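Local coordinates for uncharacterized protein (Thermoplasma acidophilum, PDB 3M4R), which is of uncharacterised function but contains a zinc-binding class II aldolase/adducin-type domain, here seen alone, and probably acts as an oxidoreductase as a whole, at residues R53-S65 / V106-H120. Sequence-based numbering, arbitrary orientation.
With ZN (zinc ion), chain B.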
# COMPACT_ATOMS: atom_id res chain seq x y z
N ARG A 53 24.48 -10.15 5.05
CA ARG A 53 24.01 -10.40 3.71
C ARG A 53 23.29 -9.13 3.23
O ARG A 53 22.57 -8.47 3.99
CB ARG A 53 23.13 -11.64 3.67
CG ARG A 53 23.97 -12.94 3.80
CD ARG A 53 23.21 -14.23 4.13
NE ARG A 53 22.21 -14.02 5.17
CZ ARG A 53 21.89 -14.87 6.13
NH1 ARG A 53 20.94 -14.50 6.98
NH2 ARG A 53 22.45 -16.07 6.25
N ILE A 54 23.54 -8.75 1.98
CA ILE A 54 22.82 -7.62 1.36
C ILE A 54 21.55 -8.22 0.80
O ILE A 54 21.60 -9.20 0.05
CB ILE A 54 23.66 -6.90 0.27
CG1 ILE A 54 24.99 -6.46 0.85
CG2 ILE A 54 22.97 -5.59 -0.21
CD1 ILE A 54 24.87 -5.73 2.23
N ILE A 55 20.40 -7.71 1.22
CA ILE A 55 19.11 -8.35 0.90
C ILE A 55 18.05 -7.33 0.55
O ILE A 55 18.17 -6.16 0.93
CB ILE A 55 18.54 -9.19 2.09
CG1 ILE A 55 18.54 -8.37 3.40
CG2 ILE A 55 19.35 -10.51 2.29
CD1 ILE A 55 17.47 -8.83 4.43
N SER A 56 16.99 -7.80 -0.10
CA SER A 56 15.87 -6.99 -0.48
C SER A 56 14.83 -6.99 0.67
O SER A 56 14.45 -8.04 1.13
CB SER A 56 15.26 -7.54 -1.78
OG SER A 56 14.14 -6.78 -2.08
N VAL A 57 14.50 -5.81 1.17
CA VAL A 57 13.69 -5.68 2.37
C VAL A 57 12.47 -4.83 2.01
O VAL A 57 12.62 -3.78 1.36
CB VAL A 57 14.44 -5.03 3.54
CG1 VAL A 57 13.55 -4.82 4.74
CG2 VAL A 57 15.73 -5.90 3.97
N LEU A 58 11.29 -5.29 2.41
CA LEU A 58 10.09 -4.51 2.39
C LEU A 58 9.96 -3.82 3.71
O LEU A 58 9.77 -4.43 4.73
CB LEU A 58 8.83 -5.37 2.10
CG LEU A 58 7.49 -4.61 2.03
CD1 LEU A 58 7.37 -3.81 0.69
CD2 LEU A 58 6.36 -5.64 2.20
N ARG A 59 10.06 -2.50 3.68
CA ARG A 59 9.87 -1.69 4.87
C ARG A 59 8.41 -1.23 4.81
O ARG A 59 8.03 -0.43 3.96
CB ARG A 59 10.83 -0.49 4.87
CG ARG A 59 12.29 -0.79 5.30
CD ARG A 59 12.40 -0.95 6.82
NE ARG A 59 13.64 -1.61 7.21
CZ ARG A 59 13.96 -2.01 8.45
NH1 ARG A 59 13.18 -1.78 9.48
NH2 ARG A 59 15.10 -2.69 8.64
N VAL A 60 7.60 -1.79 5.69
CA VAL A 60 6.17 -1.64 5.64
C VAL A 60 5.69 -1.05 6.94
O VAL A 60 6.23 -1.33 8.01
CB VAL A 60 5.44 -2.97 5.37
CG1 VAL A 60 5.68 -4.00 6.53
CG2 VAL A 60 3.94 -2.77 5.17
N LYS A 61 4.67 -0.20 6.84
CA LYS A 61 4.07 0.44 7.99
C LYS A 61 3.73 -0.55 9.08
O LYS A 61 3.22 -1.61 8.79
CB LYS A 61 2.80 1.18 7.55
CG LYS A 61 2.22 2.05 8.60
CD LYS A 61 0.95 1.55 9.05
CE LYS A 61 0.21 2.58 9.89
NZ LYS A 61 -0.20 1.90 11.19
N ASN A 62 3.99 -0.19 10.34
CA ASN A 62 3.76 -1.10 11.46
C ASN A 62 2.74 -0.56 12.43
O ASN A 62 2.21 0.52 12.22
CB ASN A 62 5.09 -1.50 12.14
CG ASN A 62 5.80 -0.36 12.77
OD1 ASN A 62 5.17 0.50 13.38
ND2 ASN A 62 7.15 -0.37 12.70
N SER A 63 2.44 -1.31 13.48
CA SER A 63 1.35 -0.96 14.42
C SER A 63 1.75 0.10 15.44
O SER A 63 0.95 0.44 16.30
CB SER A 63 0.92 -2.21 15.18
OG SER A 63 2.04 -2.78 15.83
N GLY A 64 2.99 0.57 15.39
CA GLY A 64 3.47 1.53 16.38
C GLY A 64 3.06 3.00 16.16
O GLY A 64 3.37 3.83 16.99
N SER A 65 2.44 3.33 15.01
CA SER A 65 2.01 4.70 14.74
C SER A 65 0.97 4.75 13.63
O SER A 65 0.91 3.85 12.78
CB SER A 65 3.24 5.55 14.29
OG SER A 65 2.88 6.90 13.95
N VAL A 106 13.11 -8.97 9.59
CA VAL A 106 14.56 -8.79 9.70
C VAL A 106 14.99 -8.54 11.15
O VAL A 106 16.05 -8.96 11.57
CB VAL A 106 15.06 -7.65 8.77
CG1 VAL A 106 14.40 -7.76 7.42
CG2 VAL A 106 14.78 -6.27 9.38
N ASN A 107 14.15 -7.88 11.93
CA ASN A 107 14.44 -7.64 13.30
C ASN A 107 13.19 -7.89 14.12
O ASN A 107 12.35 -7.00 14.28
CB ASN A 107 14.97 -6.24 13.59
CG ASN A 107 15.25 -6.04 15.10
OD1 ASN A 107 15.05 -6.94 15.95
ND2 ASN A 107 15.75 -4.88 15.43
N PRO A 108 13.12 -9.08 14.73
CA PRO A 108 11.88 -9.47 15.39
C PRO A 108 11.49 -8.56 16.57
O PRO A 108 10.38 -8.69 17.06
CB PRO A 108 12.17 -10.92 15.85
CG PRO A 108 13.20 -11.47 14.89
CD PRO A 108 14.07 -10.21 14.56
N SER A 109 12.36 -7.66 17.01
CA SER A 109 12.01 -6.76 18.11
C SER A 109 11.30 -5.50 17.61
O SER A 109 10.77 -4.73 18.40
CB SER A 109 13.24 -6.36 18.93
OG SER A 109 14.07 -5.47 18.21
N GLU A 110 11.24 -5.30 16.29
CA GLU A 110 10.40 -4.23 15.73
C GLU A 110 8.92 -4.44 15.97
O GLU A 110 8.48 -5.57 16.26
CB GLU A 110 10.65 -4.04 14.24
CG GLU A 110 12.02 -3.56 13.98
CD GLU A 110 12.35 -3.42 12.50
OE1 GLU A 110 11.68 -4.01 11.64
OE2 GLU A 110 13.32 -2.72 12.20
N PRO A 111 8.13 -3.35 15.91
CA PRO A 111 6.68 -3.51 16.02
C PRO A 111 6.10 -4.38 14.89
O PRO A 111 6.65 -4.43 13.79
CB PRO A 111 6.15 -2.07 15.97
CG PRO A 111 7.37 -1.18 16.28
CD PRO A 111 8.51 -1.94 15.66
N SER A 112 5.02 -5.10 15.19
CA SER A 112 4.37 -5.98 14.19
C SER A 112 4.05 -5.23 12.89
O SER A 112 3.57 -4.12 12.93
CB SER A 112 3.10 -6.59 14.76
OG SER A 112 3.39 -7.48 15.82
N PRO A 113 4.30 -5.86 11.74
CA PRO A 113 4.03 -5.25 10.47
C PRO A 113 2.52 -5.25 10.18
O PRO A 113 1.76 -6.08 10.72
CB PRO A 113 4.79 -6.15 9.47
CG PRO A 113 4.75 -7.49 10.11
CD PRO A 113 4.88 -7.23 11.59
N SER A 114 2.09 -4.29 9.38
CA SER A 114 0.71 -4.21 8.88
C SER A 114 0.17 -5.59 8.50
O SER A 114 0.86 -6.34 7.81
CB SER A 114 0.65 -3.33 7.61
OG SER A 114 -0.68 -3.28 7.07
N VAL A 115 -1.04 -5.90 8.94
CA VAL A 115 -1.77 -7.10 8.46
C VAL A 115 -2.01 -7.11 6.93
O VAL A 115 -2.31 -8.17 6.33
CB VAL A 115 -3.11 -7.37 9.26
CG1 VAL A 115 -2.81 -7.55 10.75
CG2 VAL A 115 -4.16 -6.22 9.07
N GLU A 116 -1.80 -5.96 6.26
CA GLU A 116 -1.92 -5.88 4.80
C GLU A 116 -0.62 -5.93 4.07
O GLU A 116 -0.56 -5.56 2.88
CB GLU A 116 -2.68 -4.57 4.42
CG GLU A 116 -3.96 -4.49 5.21
CD GLU A 116 -5.04 -3.65 4.59
OE1 GLU A 116 -5.13 -2.45 5.01
OE2 GLU A 116 -5.83 -4.18 3.74
N THR A 117 0.43 -6.45 4.72
CA THR A 117 1.75 -6.43 4.15
C THR A 117 1.84 -7.11 2.81
O THR A 117 2.63 -6.69 1.95
CB THR A 117 2.81 -7.05 5.15
OG1 THR A 117 2.95 -6.17 6.27
CG2 THR A 117 4.14 -7.22 4.46
N PHE A 118 1.09 -8.18 2.63
CA PHE A 118 1.17 -8.89 1.35
C PHE A 118 0.63 -8.10 0.16
O PHE A 118 1.08 -8.33 -0.96
CB PHE A 118 0.51 -10.24 1.41
CG PHE A 118 1.32 -11.25 2.20
CD1 PHE A 118 2.51 -11.72 1.71
CD2 PHE A 118 0.92 -11.64 3.45
CE1 PHE A 118 3.27 -12.63 2.44
CE2 PHE A 118 1.68 -12.57 4.19
CZ PHE A 118 2.86 -13.06 3.67
N LEU A 119 -0.24 -7.11 0.38
CA LEU A 119 -0.64 -6.21 -0.75
C LEU A 119 0.59 -5.51 -1.32
O LEU A 119 0.72 -5.27 -2.56
CB LEU A 119 -1.65 -5.14 -0.33
CG LEU A 119 -2.99 -5.57 0.25
CD1 LEU A 119 -3.87 -4.35 0.66
CD2 LEU A 119 -3.75 -6.49 -0.72
N HIS A 120 1.48 -5.17 -0.41
CA HIS A 120 2.69 -4.43 -0.73
C HIS A 120 3.77 -5.31 -1.38
O HIS A 120 4.44 -4.94 -2.40
CB HIS A 120 3.19 -3.80 0.56
CG HIS A 120 2.26 -2.75 1.09
ND1 HIS A 120 2.44 -1.41 0.81
CD2 HIS A 120 1.14 -2.84 1.85
CE1 HIS A 120 1.45 -0.72 1.37
NE2 HIS A 120 0.65 -1.56 2.02
ZN ZN B . -6.93 -2.15 3.66
O HOH W 1 -7.98 -3.05 5.14
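Asn-62 and Pro-113 pair their backbones in a single beta bridge, made by Ser-114 N giving to Lys-61 O (3.0 Å) and Ser-63 N giving to Ser-112 O (3.1 Å), the latter almost in line with the carbonyl. Beside it the Asn-62 amide lies against the Pro-111 ring, CG 3.6 Å from Pro-111 CB and ND2 near Pro-111 CG and CD. With CG between the backbone N and carbonyl carbon (chi1 64°), OD1 also turns back to accept from Gly-64 N, an Asx turn that opens the type I turn, while ND2 gives to Thr-76 OG1 and Arg-73 O. Replacing Asn-62 by alanine removes the amide, which would probably cost Gly-64 N its acceptor, deprive Arg-73 O and Thr-76 OG1 of the amide donor and open a gap beside the Pro-111 ring.

Further back along strand 54-61, Val-60 splits its methyls: CG1 touches Pro-113 CB (3.7 Å) and Thr-117 OG1, whereas CG2 lies over one face of the His-120 ring, offset toward the rim. Leu-58 CD2 packs against Thr-117 CG2 at 3.5 Å, the two side chains running in opposite directions. Arg-59 starts away from the loop but bends at chi2, bringing NH1 to the syn side of Glu-110 OE2 (2.9 Å) in a salt bridge, with the guanidinium and carboxylate planes 67° apart; its NE pairs with Glu-47, and Glu-110 OE1 accepts from Gly-77 N.

Behind these contacts, Ser-114 OG accepts from Glu-116 N in an ST turn, and Ser-114 O takes both Thr-117 OG1 (2.6 Å) and Thr-117 N. These bonds set the turn from which Glu-116 reaches zinc through both carboxylate oxygens, alongside His-130, His-132, His-188 and a water. One glutamate and three histidines round zinc form the metal site characteristic of the class II aldolase/adducin (AraD-like) fold, as in fuculose-phosphate aldolase.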